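Local coordinates for 389aa long hypothetical nucleolar protein (Pyrococcus horikoshii, PDB 5ZVE) that transfers a methyl group from S-adenosyl-L-methionine to the C5 position of cytosine 72 in several tRNAs, at residues 1-5 with 26-30; 21-25 with 365-369; 47-51 with 63-69; 190-196 with 214-219. All coordinates share one frame; numbering follows the deposited sequence.

Interaction 1 of 4, residues 1-5 with 26-30; sequences YLEAF and MKKLR
Met26 lies across the ring of Phe5, the two side chains running antiparallel alongside one another. CG of Met26 stands 3.6 Å from the centroid of the Phe5 ring and 8° off its normal, a CH-pi contact. SD follows over the same face, 4.0 Å from that centroid, which makes this a Met-aromatic contact too. A bend at the last torsion of Met26 then carries CE to CD2 of Leu2, 3.6 Å away, while Leu29 brings CB to the edge of the Phe5 ring.

Next outward, the Tyr1 ring is laid flat on Lys27, whose CB is 3.5 Å from the ring centroid and 11° off the normal. CG of Tyr1 sits between its own N and carbonyl carbon (chi1 55°), the turn that swings the ring over the helix. With an alanine here this aromatic cover is gone, and CB and CG of Lys27 would probably be left without their apolar mate.

At the polar edge, CB of Ala4 rests over one face of the Arg30 guanidinium, 3.3 Å from NE. Glu3 meets the same group obliquely, the carboxylate and guanidinium planes well turned from each other: OE2 pairs with Arg30 NH1 at 3.5 Å in a salt bridge, while OE1 accepts from Tyr1 N at 3.0 Å. NE of Arg30 is bonded to Leu285 O, and Arg30 has Trp286 as a cation-pi partner.

The 1-5 tail thus runs beside the last turns of helix 19-29, where Met26 also touches Arg10 and Tyr13 of helix 7-17 and Leu29 touches Pro366 of helix 366-369.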
# COMPACT_ATOMS: atom_id res chain seq x y z
N TYR A 1 16.38 -14.62 4.64
CA TYR A 1 15.28 -13.66 4.74
C TYR A 1 14.48 -13.81 6.03
O TYR A 1 13.89 -12.84 6.50
CB TYR A 1 14.35 -13.80 3.53
CG TYR A 1 13.80 -15.20 3.31
CD1 TYR A 1 12.64 -15.62 3.96
CD2 TYR A 1 14.43 -16.09 2.45
CE1 TYR A 1 12.13 -16.89 3.76
CE2 TYR A 1 13.92 -17.36 2.24
CZ TYR A 1 12.78 -17.76 2.90
OH TYR A 1 12.28 -19.02 2.70
N LEU A 2 14.47 -15.01 6.60
CA LEU A 2 13.70 -15.30 7.82
C LEU A 2 14.01 -14.34 8.96
O LEU A 2 13.17 -14.07 9.81
CB LEU A 2 13.95 -16.74 8.27
CG LEU A 2 13.51 -17.83 7.30
CD1 LEU A 2 13.93 -19.20 7.81
CD2 LEU A 2 12.00 -17.78 7.11
N GLU A 3 15.24 -13.84 8.97
CA GLU A 3 15.72 -12.95 10.02
C GLU A 3 14.93 -11.65 10.10
O GLU A 3 14.88 -11.00 11.15
CB GLU A 3 17.20 -12.65 9.82
CG GLU A 3 17.50 -11.59 8.75
CD GLU A 3 17.91 -12.20 7.43
OE1 GLU A 3 17.49 -13.33 7.14
OE2 GLU A 3 18.66 -11.53 6.68
N ALA A 4 14.32 -11.25 8.99
CA ALA A 4 13.54 -10.02 8.93
C ALA A 4 12.27 -10.10 9.78
O ALA A 4 11.64 -9.08 10.05
CB ALA A 4 13.19 -9.70 7.51
N PHE A 5 11.91 -11.31 10.18
CA PHE A 5 10.67 -11.54 10.91
C PHE A 5 10.96 -12.12 12.28
O PHE A 5 11.68 -13.11 12.39
CB PHE A 5 9.75 -12.48 10.12
CG PHE A 5 9.50 -12.04 8.71
CD1 PHE A 5 10.37 -12.39 7.69
CD2 PHE A 5 8.39 -11.28 8.39
CE1 PHE A 5 10.15 -11.98 6.39
CE2 PHE A 5 8.15 -10.86 7.10
CZ PHE A 5 9.04 -11.21 6.09
N MET A 26 7.12 -15.08 3.35
CA MET A 26 8.12 -14.24 4.00
C MET A 26 9.26 -13.90 3.04
O MET A 26 9.74 -12.77 3.04
CB MET A 26 8.67 -14.93 5.25
CG MET A 26 7.75 -14.81 6.45
SD MET A 26 8.44 -15.54 7.95
CE MET A 26 8.42 -17.28 7.53
N LYS A 27 9.67 -14.86 2.23
CA LYS A 27 10.71 -14.62 1.23
C LYS A 27 10.32 -13.51 0.27
O LYS A 27 11.11 -12.61 -0.02
CB LYS A 27 11.03 -15.89 0.45
CG LYS A 27 12.13 -15.70 -0.58
CD LYS A 27 12.35 -16.94 -1.42
CE LYS A 27 13.10 -16.62 -2.71
NZ LYS A 27 13.17 -17.79 -3.63
N LYS A 28 9.09 -13.58 -0.24
CA LYS A 28 8.62 -12.59 -1.21
C LYS A 28 8.31 -11.25 -0.55
O LYS A 28 8.49 -10.20 -1.17
CB LYS A 28 7.39 -13.13 -1.95
CG LYS A 28 7.73 -14.22 -2.95
CD LYS A 28 9.05 -13.93 -3.64
CE LYS A 28 9.37 -14.97 -4.71
NZ LYS A 28 10.68 -14.70 -5.36
N LEU A 29 7.85 -11.29 0.70
CA LEU A 29 7.55 -10.07 1.45
C LEU A 29 8.78 -9.18 1.59
O LEU A 29 8.66 -7.96 1.71
CB LEU A 29 7.00 -10.40 2.84
CG LEU A 29 5.51 -10.70 2.98
CD1 LEU A 29 5.16 -10.98 4.45
CD2 LEU A 29 4.68 -9.55 2.44
N ARG A 30 9.96 -9.78 1.57
CA ARG A 30 11.19 -9.01 1.72
C ARG A 30 11.51 -8.20 0.47
O ARG A 30 12.31 -7.27 0.51
CB ARG A 30 12.37 -9.93 2.05
CG ARG A 30 13.58 -9.21 2.63
CD ARG A 30 13.71 -9.49 4.09
NE ARG A 30 14.64 -8.60 4.79
CZ ARG A 30 15.93 -8.83 4.98
NH1 ARG A 30 16.49 -9.94 4.52
NH2 ARG A 30 16.67 -7.95 5.64

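Interaction 2 of 4, residues 21-25 with 365-369; sequences EANKI and YPHKH
Glu21 and His367 form a His-carboxylate hydrogen bond between helix 19-29 of the ferredoxin-like region and the short helix 366-369 of the methyltransferase region. His367 NE2 donates to Glu21 OE1 over 2.8 Å with an N-H...O angle of 167°. The acceptor lies in the plane of the imidazole, whereas the nitrogen approaches the carboxylate from above its plane, 45° out of it.

The close packing is on the Ile25 side. CG1 of Ile25 presses on His367 CE1 at 3.3 Å, its CD1 touches Tyr365 CD1 at 3.9 Å, and its CG2 faces Pro366 CG. Ile25, Tyr365 and Pro366 are all buried, the histidine only partly.

The other side is looser and more solvent-exposed. Lys368 extends past Glu21 and brings NZ to 4.0 Å from OE1, a long salt bridge; Lys24 NZ makes another long one with OE2. These two lysines would probably favour a charged carboxylate without fixing it as firmly as the histidine does.

His367 CG is placed between its backbone N and carbonyl carbon (chi1 65°), which turns the ring toward Glu21 and Ile25 of helix 19-29. Its second nitrogen, ND1, is buried without a polar partner, 3.4 Å from Ile25 CG1.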
# COMPACT_ATOMS: atom_id res chain seq x y z
N GLU A 21 4.37 -22.68 2.63
CA GLU A 21 3.74 -21.44 2.19
C GLU A 21 4.21 -20.24 3.01
O GLU A 21 4.42 -19.16 2.45
CB GLU A 21 2.22 -21.56 2.27
CG GLU A 21 1.66 -22.55 1.27
CD GLU A 21 1.77 -22.05 -0.15
OE1 GLU A 21 1.09 -21.06 -0.48
OE2 GLU A 21 2.55 -22.64 -0.93
N ALA A 22 4.38 -20.44 4.31
CA ALA A 22 4.88 -19.39 5.20
C ALA A 22 6.26 -18.91 4.76
O ALA A 22 6.55 -17.71 4.79
CB ALA A 22 4.92 -19.88 6.64
N ASN A 23 7.11 -19.85 4.37
CA ASN A 23 8.46 -19.51 3.94
C ASN A 23 8.46 -18.76 2.60
O ASN A 23 9.25 -17.84 2.40
CB ASN A 23 9.33 -20.76 3.84
CG ASN A 23 9.86 -21.22 5.20
OD1 ASN A 23 10.08 -20.41 6.09
ND2 ASN A 23 10.05 -22.52 5.35
N LYS A 24 7.56 -19.16 1.71
CA LYS A 24 7.41 -18.50 0.41
C LYS A 24 6.88 -17.09 0.55
O LYS A 24 7.26 -16.19 -0.19
CB LYS A 24 6.49 -19.30 -0.51
CG LYS A 24 7.08 -20.59 -1.05
CD LYS A 24 6.01 -21.48 -1.65
CE LYS A 24 6.59 -22.78 -2.17
NZ LYS A 24 5.54 -23.69 -2.71
N ILE A 25 5.97 -16.89 1.51
CA ILE A 25 5.37 -15.59 1.75
C ILE A 25 6.40 -14.62 2.34
O ILE A 25 6.55 -13.50 1.87
CB ILE A 25 4.15 -15.69 2.68
CG1 ILE A 25 2.95 -16.25 1.93
CG2 ILE A 25 3.82 -14.34 3.30
CD1 ILE A 25 1.95 -16.98 2.81
N TYR A 365 -1.80 -12.84 -1.95
CA TYR A 365 -0.52 -13.28 -1.41
C TYR A 365 0.60 -12.83 -2.33
O TYR A 365 0.43 -12.84 -3.55
CB TYR A 365 -0.49 -14.79 -1.25
CG TYR A 365 -1.46 -15.33 -0.22
CD1 TYR A 365 -1.14 -15.32 1.13
CD2 TYR A 365 -2.69 -15.86 -0.61
CE1 TYR A 365 -2.02 -15.82 2.07
CE2 TYR A 365 -3.58 -16.36 0.33
CZ TYR A 365 -3.24 -16.34 1.67
OH TYR A 365 -4.11 -16.83 2.61
N PRO A 366 1.75 -12.44 -1.76
CA PRO A 366 2.87 -11.95 -2.58
C PRO A 366 3.44 -13.01 -3.53
O PRO A 366 3.81 -12.68 -4.66
CB PRO A 366 3.92 -11.53 -1.54
CG PRO A 366 3.57 -12.30 -0.31
CD PRO A 366 2.07 -12.42 -0.32
N HIS A 367 3.50 -14.26 -3.09
CA HIS A 367 4.10 -15.32 -3.90
C HIS A 367 3.13 -15.85 -4.95
O HIS A 367 3.55 -16.40 -5.96
CB HIS A 367 4.60 -16.46 -3.01
CG HIS A 367 3.51 -17.19 -2.29
ND1 HIS A 367 2.62 -16.56 -1.45
CD2 HIS A 367 3.20 -18.51 -2.25
CE1 HIS A 367 1.78 -17.46 -0.95
NE2 HIS A 367 2.12 -18.65 -1.41
N LYS A 368 1.83 -15.68 -4.72
CA LYS A 368 0.84 -16.15 -5.69
C LYS A 368 0.40 -15.07 -6.68
O LYS A 368 0.19 -15.37 -7.85
CB LYS A 368 -0.40 -16.70 -4.96
CG LYS A 368 -0.14 -17.95 -4.13
CD LYS A 368 -1.44 -18.48 -3.53
CE LYS A 368 -1.22 -19.83 -2.85
NZ LYS A 368 -2.45 -20.29 -2.14
N HIS A 369 0.26 -13.83 -6.23
CA HIS A 369 -0.35 -12.81 -7.07
C HIS A 369 0.57 -11.63 -7.38
O HIS A 369 0.16 -10.70 -8.08
CB HIS A 369 -1.63 -12.30 -6.42
CG HIS A 369 -2.51 -13.39 -5.91
ND1 HIS A 369 -2.78 -13.56 -4.57
CD2 HIS A 369 -3.18 -14.38 -6.56
CE1 HIS A 369 -3.58 -14.60 -4.41
NE2 HIS A 369 -3.83 -15.12 -5.60

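Interaction 3 of 4, residues 47-51 with 63-69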
# COMPACT_ATOMS: atom_id res chain seq x y z
N ARG A 47 -6.89 5.49 -20.48
CA ARG A 47 -5.76 4.58 -20.30
C ARG A 47 -4.75 4.64 -21.46
O ARG A 47 -3.55 4.77 -21.25
CB ARG A 47 -6.28 3.16 -20.13
CG ARG A 47 -5.24 2.14 -19.70
CD ARG A 47 -5.70 0.76 -20.09
NE ARG A 47 -5.63 -0.22 -19.01
CZ ARG A 47 -6.18 -1.43 -19.08
NH1 ARG A 47 -6.83 -1.80 -20.17
NH2 ARG A 47 -6.07 -2.26 -18.05
N GLU A 48 -5.24 4.55 -22.69
CA GLU A 48 -4.34 4.47 -23.84
C GLU A 48 -3.57 5.78 -24.04
O GLU A 48 -2.39 5.76 -24.36
CB GLU A 48 -5.10 4.10 -25.11
CG GLU A 48 -5.81 2.76 -25.00
CD GLU A 48 -4.89 1.65 -24.51
OE1 GLU A 48 -3.83 1.44 -25.12
OE2 GLU A 48 -5.22 1.01 -23.49
N LYS A 49 -4.25 6.90 -23.83
CA LYS A 49 -3.61 8.20 -23.90
C LYS A 49 -2.47 8.32 -22.90
O LYS A 49 -1.38 8.81 -23.24
CB LYS A 49 -4.64 9.31 -23.67
CG LYS A 49 -5.62 9.49 -24.82
CD LYS A 49 -5.06 10.39 -25.91
CE LYS A 49 -5.27 11.86 -25.55
NZ LYS A 49 -5.05 12.77 -26.71
N LEU A 50 -2.71 7.89 -21.66
CA LEU A 50 -1.69 7.94 -20.61
C LEU A 50 -0.48 7.08 -20.99
O LEU A 50 0.66 7.50 -20.81
CB LEU A 50 -2.26 7.48 -19.27
CG LEU A 50 -1.24 7.39 -18.13
CD1 LEU A 50 -0.48 8.70 -17.98
CD2 LEU A 50 -1.90 6.99 -16.81
N ILE A 51 -0.75 5.88 -21.50
CA ILE A 51 0.30 4.99 -21.98
C ILE A 51 1.20 5.70 -22.98
O ILE A 51 2.42 5.64 -22.88
CB ILE A 51 -0.30 3.73 -22.63
CG1 ILE A 51 -0.73 2.73 -21.56
CG2 ILE A 51 0.67 3.09 -23.61
CD1 ILE A 51 -1.42 1.53 -22.12
N ARG A 63 -0.81 -3.20 -19.61
CA ARG A 63 -2.24 -3.09 -19.30
C ARG A 63 -2.75 -4.26 -18.47
O ARG A 63 -2.33 -5.40 -18.66
CB ARG A 63 -3.05 -2.98 -20.60
CG ARG A 63 -3.03 -1.59 -21.23
CD ARG A 63 -3.57 -1.62 -22.65
NE ARG A 63 -2.61 -2.24 -23.55
CZ ARG A 63 -1.92 -1.59 -24.47
NH1 ARG A 63 -2.10 -0.30 -24.66
NH2 ARG A 63 -1.06 -2.26 -25.23
N SER A 64 -3.68 -4.00 -17.56
CA SER A 64 -4.34 -5.08 -16.86
C SER A 64 -5.60 -5.48 -17.63
O SER A 64 -6.37 -4.63 -18.05
CB SER A 64 -4.69 -4.68 -15.43
OG SER A 64 -5.68 -5.53 -14.88
N PRO A 65 -5.78 -6.80 -17.85
CA PRO A 65 -6.98 -7.32 -18.50
C PRO A 65 -8.18 -7.42 -17.56
O PRO A 65 -9.28 -7.73 -18.00
CB PRO A 65 -6.53 -8.71 -18.98
CG PRO A 65 -5.50 -9.12 -17.98
CD PRO A 65 -4.79 -7.85 -17.57
N TYR A 66 -7.96 -7.17 -16.27
CA TYR A 66 -9.02 -7.23 -15.28
C TYR A 66 -9.51 -5.84 -14.85
O TYR A 66 -10.68 -5.64 -14.56
CB TYR A 66 -8.56 -8.00 -14.05
CG TYR A 66 -8.40 -9.49 -14.25
CD1 TYR A 66 -9.50 -10.30 -14.52
CD2 TYR A 66 -7.16 -10.11 -14.12
CE1 TYR A 66 -9.37 -11.66 -14.69
CE2 TYR A 66 -7.02 -11.47 -14.28
CZ TYR A 66 -8.13 -12.25 -14.57
OH TYR A 66 -8.01 -13.61 -14.73
N LEU A 67 -8.58 -4.89 -14.79
CA LEU A 67 -8.92 -3.52 -14.43
C LEU A 67 -8.60 -2.58 -15.59
O LEU A 67 -7.44 -2.27 -15.84
CB LEU A 67 -8.14 -3.07 -13.19
CG LEU A 67 -8.47 -3.69 -11.84
CD1 LEU A 67 -7.43 -3.23 -10.86
CD2 LEU A 67 -9.85 -3.25 -11.38
N PRO A 68 -9.65 -2.12 -16.30
CA PRO A 68 -9.46 -1.17 -17.40
C PRO A 68 -8.75 0.11 -16.97
O PRO A 68 -8.21 0.82 -17.82
CB PRO A 68 -10.90 -0.87 -17.87
CG PRO A 68 -11.79 -1.41 -16.81
CD PRO A 68 -11.05 -2.52 -16.13
N GLU A 69 -8.72 0.40 -15.68
CA GLU A 69 -7.97 1.56 -15.20
C GLU A 69 -6.60 1.17 -14.66
O GLU A 69 -5.90 2.00 -14.09
CB GLU A 69 -8.77 2.32 -14.14
CG GLU A 69 -9.01 1.55 -12.84
CD GLU A 69 -10.27 0.71 -12.89
OE1 GLU A 69 -10.38 -0.16 -13.78
OE2 GLU A 69 -11.15 0.91 -12.02
O HOH W 1 -8.59 -4.11 -19.02
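In the ferredoxin-like domain, Arg47 at the start of helix 47-56 reaches into the turn that joins the antiparallel strands 62-63 and 70-74, and meets the carbonyl of Ser64. With CG anti to the backbone N (chi1 -170°) and a bend farther along at chi3, the chain carries the guanidinium in among the turn's carbonyls. NH2 donates to Ser64 O near the plane of the group, at an angle of 151°; the modelled 2.4 Å between NH2 and Ser64 O is too short to be taken literally. NH2 is also bonded to Gly70 O, just beyond the turn, and a water 3.1 Å from Arg47 NH1 passes a second link to Ser64 O.

The faces of the guanidinium are covered differently. CB of Arg63 lies over the centre of one, 3.8 Å above the plane. Pro68 O is over the opposite face, 3.0 Å from NE, at an angle too poor for a hydrogen bond.

Farther out, CD1 of Ile51 packs against Arg63 CG at 3.6 Å. Glu48 OE1 meets NH1 of Arg63 near the edge of its guanidinium as a salt bridge, in an exposed place where the short modelled length is doubtful.

Ser64 also shapes the turn from within, since OG accepts from Tyr66 N at 3.1 Å and from Leu67 N at 3.0 Å. An alanine in its place would leave both amides without this acceptor and would probably let the turn shift, disturbing the carbonyls set round Arg47. Such serine-to-amide bonding defines an ST turn with an ST motif, here set in a beta hairpin.

Interaction 4 of 4, residues 190-196 with 214-219; sequences ARVLEPK and HIAQLL
Ile215 and Leu218, on helix 210-218, pack against Ala190 and Pro195, at the end of helix 184-193 and just past it. Helix 210-218 is the connection in a beta-alpha-beta crossover between the parallel strands 201-203 and 225-229 of the Rossmann-like methyltransferase fold, and it follows directly on the loop that binds S-adenosyl-L-methionine.

Apolar contacts make up most of the interface. CD1 of Ile215 is wedged against Leu193 CD2 at 3.6 Å and against Ala190 CB at 3.8 Å. Its other branch, CG2, meets CB of Pro195 at 3.7 Å. Leu218 comes in beside it, with CD1 standing 4.0 Å from Pro195 CG. Glu194 leaves the helix with positive phi (49°), and this turn in the chain lays the proline ring over both side chains. Past it, CD2 of Leu219 abuts the backbone of Pro195 and Lys196. Ile201 and Ile225 of the central sheet continue the patch, Ile201 beside Pro195 and Leu219, Ile225 beside Ile215 and Leu219.

The second kind is the meeting of methyl groups with flat polar groups. Leu218 CD2 lies over one face of the Arg191 guanidinium, offset toward its rim and 3.8 Å from NE. The ring of His214, placed by CG anti to the backbone N (chi1 -170°), comes up against Ala190.

Polar bonds are made outward, not across the contact: Arg191 NE and His214 NE2 both turn to Glu69, which ties the two helices together through a third residue. The other ring nitrogen of His214, ND1, lies 3.3 Å from CB of Ala190.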
# COMPACT_ATOMS: atom_id res chain seq x y z
N ALA A 190 -12.10 -0.92 -4.39
CA ALA A 190 -13.06 0.12 -4.78
C ALA A 190 -14.05 -0.39 -5.83
O ALA A 190 -15.22 -0.03 -5.80
CB ALA A 190 -12.32 1.34 -5.30
N ARG A 191 -13.56 -1.22 -6.75
CA ARG A 191 -14.43 -1.84 -7.74
C ARG A 191 -15.49 -2.73 -7.10
O ARG A 191 -16.67 -2.65 -7.43
CB ARG A 191 -13.59 -2.64 -8.74
CG ARG A 191 -12.96 -1.80 -9.82
CD ARG A 191 -13.94 -1.58 -10.96
NE ARG A 191 -13.33 -0.88 -12.09
CZ ARG A 191 -13.94 -0.64 -13.23
NH1 ARG A 191 -15.19 -1.05 -13.41
NH2 ARG A 191 -13.31 0.01 -14.20
N VAL A 192 -15.04 -3.57 -6.18
CA VAL A 192 -15.91 -4.53 -5.50
C VAL A 192 -16.99 -3.83 -4.67
O VAL A 192 -18.04 -4.39 -4.40
CB VAL A 192 -15.05 -5.49 -4.63
CG1 VAL A 192 -15.89 -6.28 -3.64
CG2 VAL A 192 -14.22 -6.41 -5.52
N LEU A 193 -16.74 -2.57 -4.33
CA LEU A 193 -17.74 -1.76 -3.63
C LEU A 193 -18.90 -1.38 -4.54
O LEU A 193 -20.03 -1.19 -4.08
CB LEU A 193 -17.10 -0.49 -3.06
CG LEU A 193 -18.03 0.37 -2.21
CD1 LEU A 193 -18.54 -0.41 -1.01
CD2 LEU A 193 -17.35 1.65 -1.76
N GLU A 194 -18.62 -1.30 -5.84
CA GLU A 194 -19.60 -0.91 -6.86
C GLU A 194 -20.37 0.35 -6.48
O GLU A 194 -21.59 0.32 -6.35
CB GLU A 194 -20.60 -2.05 -7.11
CG GLU A 194 -19.98 -3.36 -7.55
CD GLU A 194 -21.03 -4.42 -7.85
OE1 GLU A 194 -22.20 -4.05 -8.05
OE2 GLU A 194 -20.68 -5.62 -7.90
N PRO A 195 -19.66 1.48 -6.30
CA PRO A 195 -20.37 2.69 -5.90
C PRO A 195 -21.29 3.21 -6.99
O PRO A 195 -20.94 3.16 -8.17
CB PRO A 195 -19.23 3.68 -5.64
CG PRO A 195 -18.13 3.23 -6.55
CD PRO A 195 -18.23 1.73 -6.57
N LYS A 196 -22.46 3.71 -6.60
CA LYS A 196 -23.41 4.29 -7.54
C LYS A 196 -23.59 5.77 -7.20
O LYS A 196 -23.51 6.15 -6.04
CB LYS A 196 -24.74 3.56 -7.50
CG LYS A 196 -24.64 2.07 -7.76
CD LYS A 196 -24.18 1.78 -9.18
CE LYS A 196 -23.64 0.36 -9.30
NZ LYS A 196 -24.44 -0.61 -8.51
N HIS A 214 -10.47 6.91 -6.18
CA HIS A 214 -10.86 5.87 -7.12
C HIS A 214 -12.38 5.79 -7.22
O HIS A 214 -12.94 5.69 -8.31
CB HIS A 214 -10.26 4.52 -6.71
CG HIS A 214 -10.41 3.45 -7.74
ND1 HIS A 214 -10.00 2.15 -7.52
CD2 HIS A 214 -10.93 3.48 -8.99
CE1 HIS A 214 -10.26 1.42 -8.60
NE2 HIS A 214 -10.82 2.21 -9.50
N ILE A 215 -13.06 5.84 -6.07
CA ILE A 215 -14.52 5.88 -6.03
C ILE A 215 -15.03 7.09 -6.80
O ILE A 215 -16.01 7.01 -7.55
CB ILE A 215 -15.06 5.94 -4.59
CG1 ILE A 215 -14.59 4.73 -3.79
CG2 ILE A 215 -16.57 6.00 -4.59
CD1 ILE A 215 -15.29 3.44 -4.14
N ALA A 216 -14.35 8.22 -6.62
CA ALA A 216 -14.73 9.47 -7.27
C ALA A 216 -14.69 9.36 -8.80
O ALA A 216 -15.58 9.89 -9.47
CB ALA A 216 -13.82 10.59 -6.80
N GLN A 217 -13.69 8.68 -9.34
CA GLN A 217 -13.61 8.54 -10.80
C GLN A 217 -14.59 7.48 -11.31
O GLN A 217 -15.08 7.58 -12.43
CB GLN A 217 -12.17 8.22 -11.24
CG GLN A 217 -11.71 6.79 -11.04
CD GLN A 217 -10.25 6.60 -11.45
OE1 GLN A 217 -9.37 7.33 -10.99
NE2 GLN A 217 -10.00 5.63 -12.32
N LEU A 218 -14.87 6.47 -10.50
CA LEU A 218 -15.91 5.49 -10.85
C LEU A 218 -17.28 6.16 -10.88
O LEU A 218 -18.16 5.75 -11.65
CB LEU A 218 -15.92 4.32 -9.87
CG LEU A 218 -14.70 3.40 -9.83
CD1 LEU A 218 -14.75 2.52 -8.59
CD2 LEU A 218 -14.62 2.56 -11.11
N LEU A 219 -17.46 7.17 -10.03
CA LEU A 219 -18.70 7.95 -10.01
C LEU A 219 -18.69 9.02 -11.09
O LEU A 219 -19.70 9.67 -11.33
CB LEU A 219 -18.91 8.59 -8.63
CG LEU A 219 -19.21 7.66 -7.46
CD1 LEU A 219 -19.66 8.46 -6.25
CD2 LEU A 219 -20.25 6.63 -7.84

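In the fold
The contacts fall into two pairs. Interactions 1 and 2 share helix 19-29, their centres 10 Å apart, and Tyr1 OH probably hydrogen-bonds to Asn23 O at 3.3 Å. Interactions 3 and 4, with centres 16 Å apart, meet at Glu69, whose OE2 is 2.8 Å from Arg191 NE and 2.9 Å from His214 NE2, joining the ferredoxin-like and methyltransferase regions. Interactions 1 and 4 lie on opposite sides of the chain's centre, and each comes near a functional residue: the side chain of Leu29 is about 9 Å from that of Cys323, the predicted nucleophile, and that of Ala190 about 5 Å from that of Lys211, which binds S-adenosyl-L-methionine. Bound S-adenosyl-L-homocysteine lies about 8 Å from the His214 side chain.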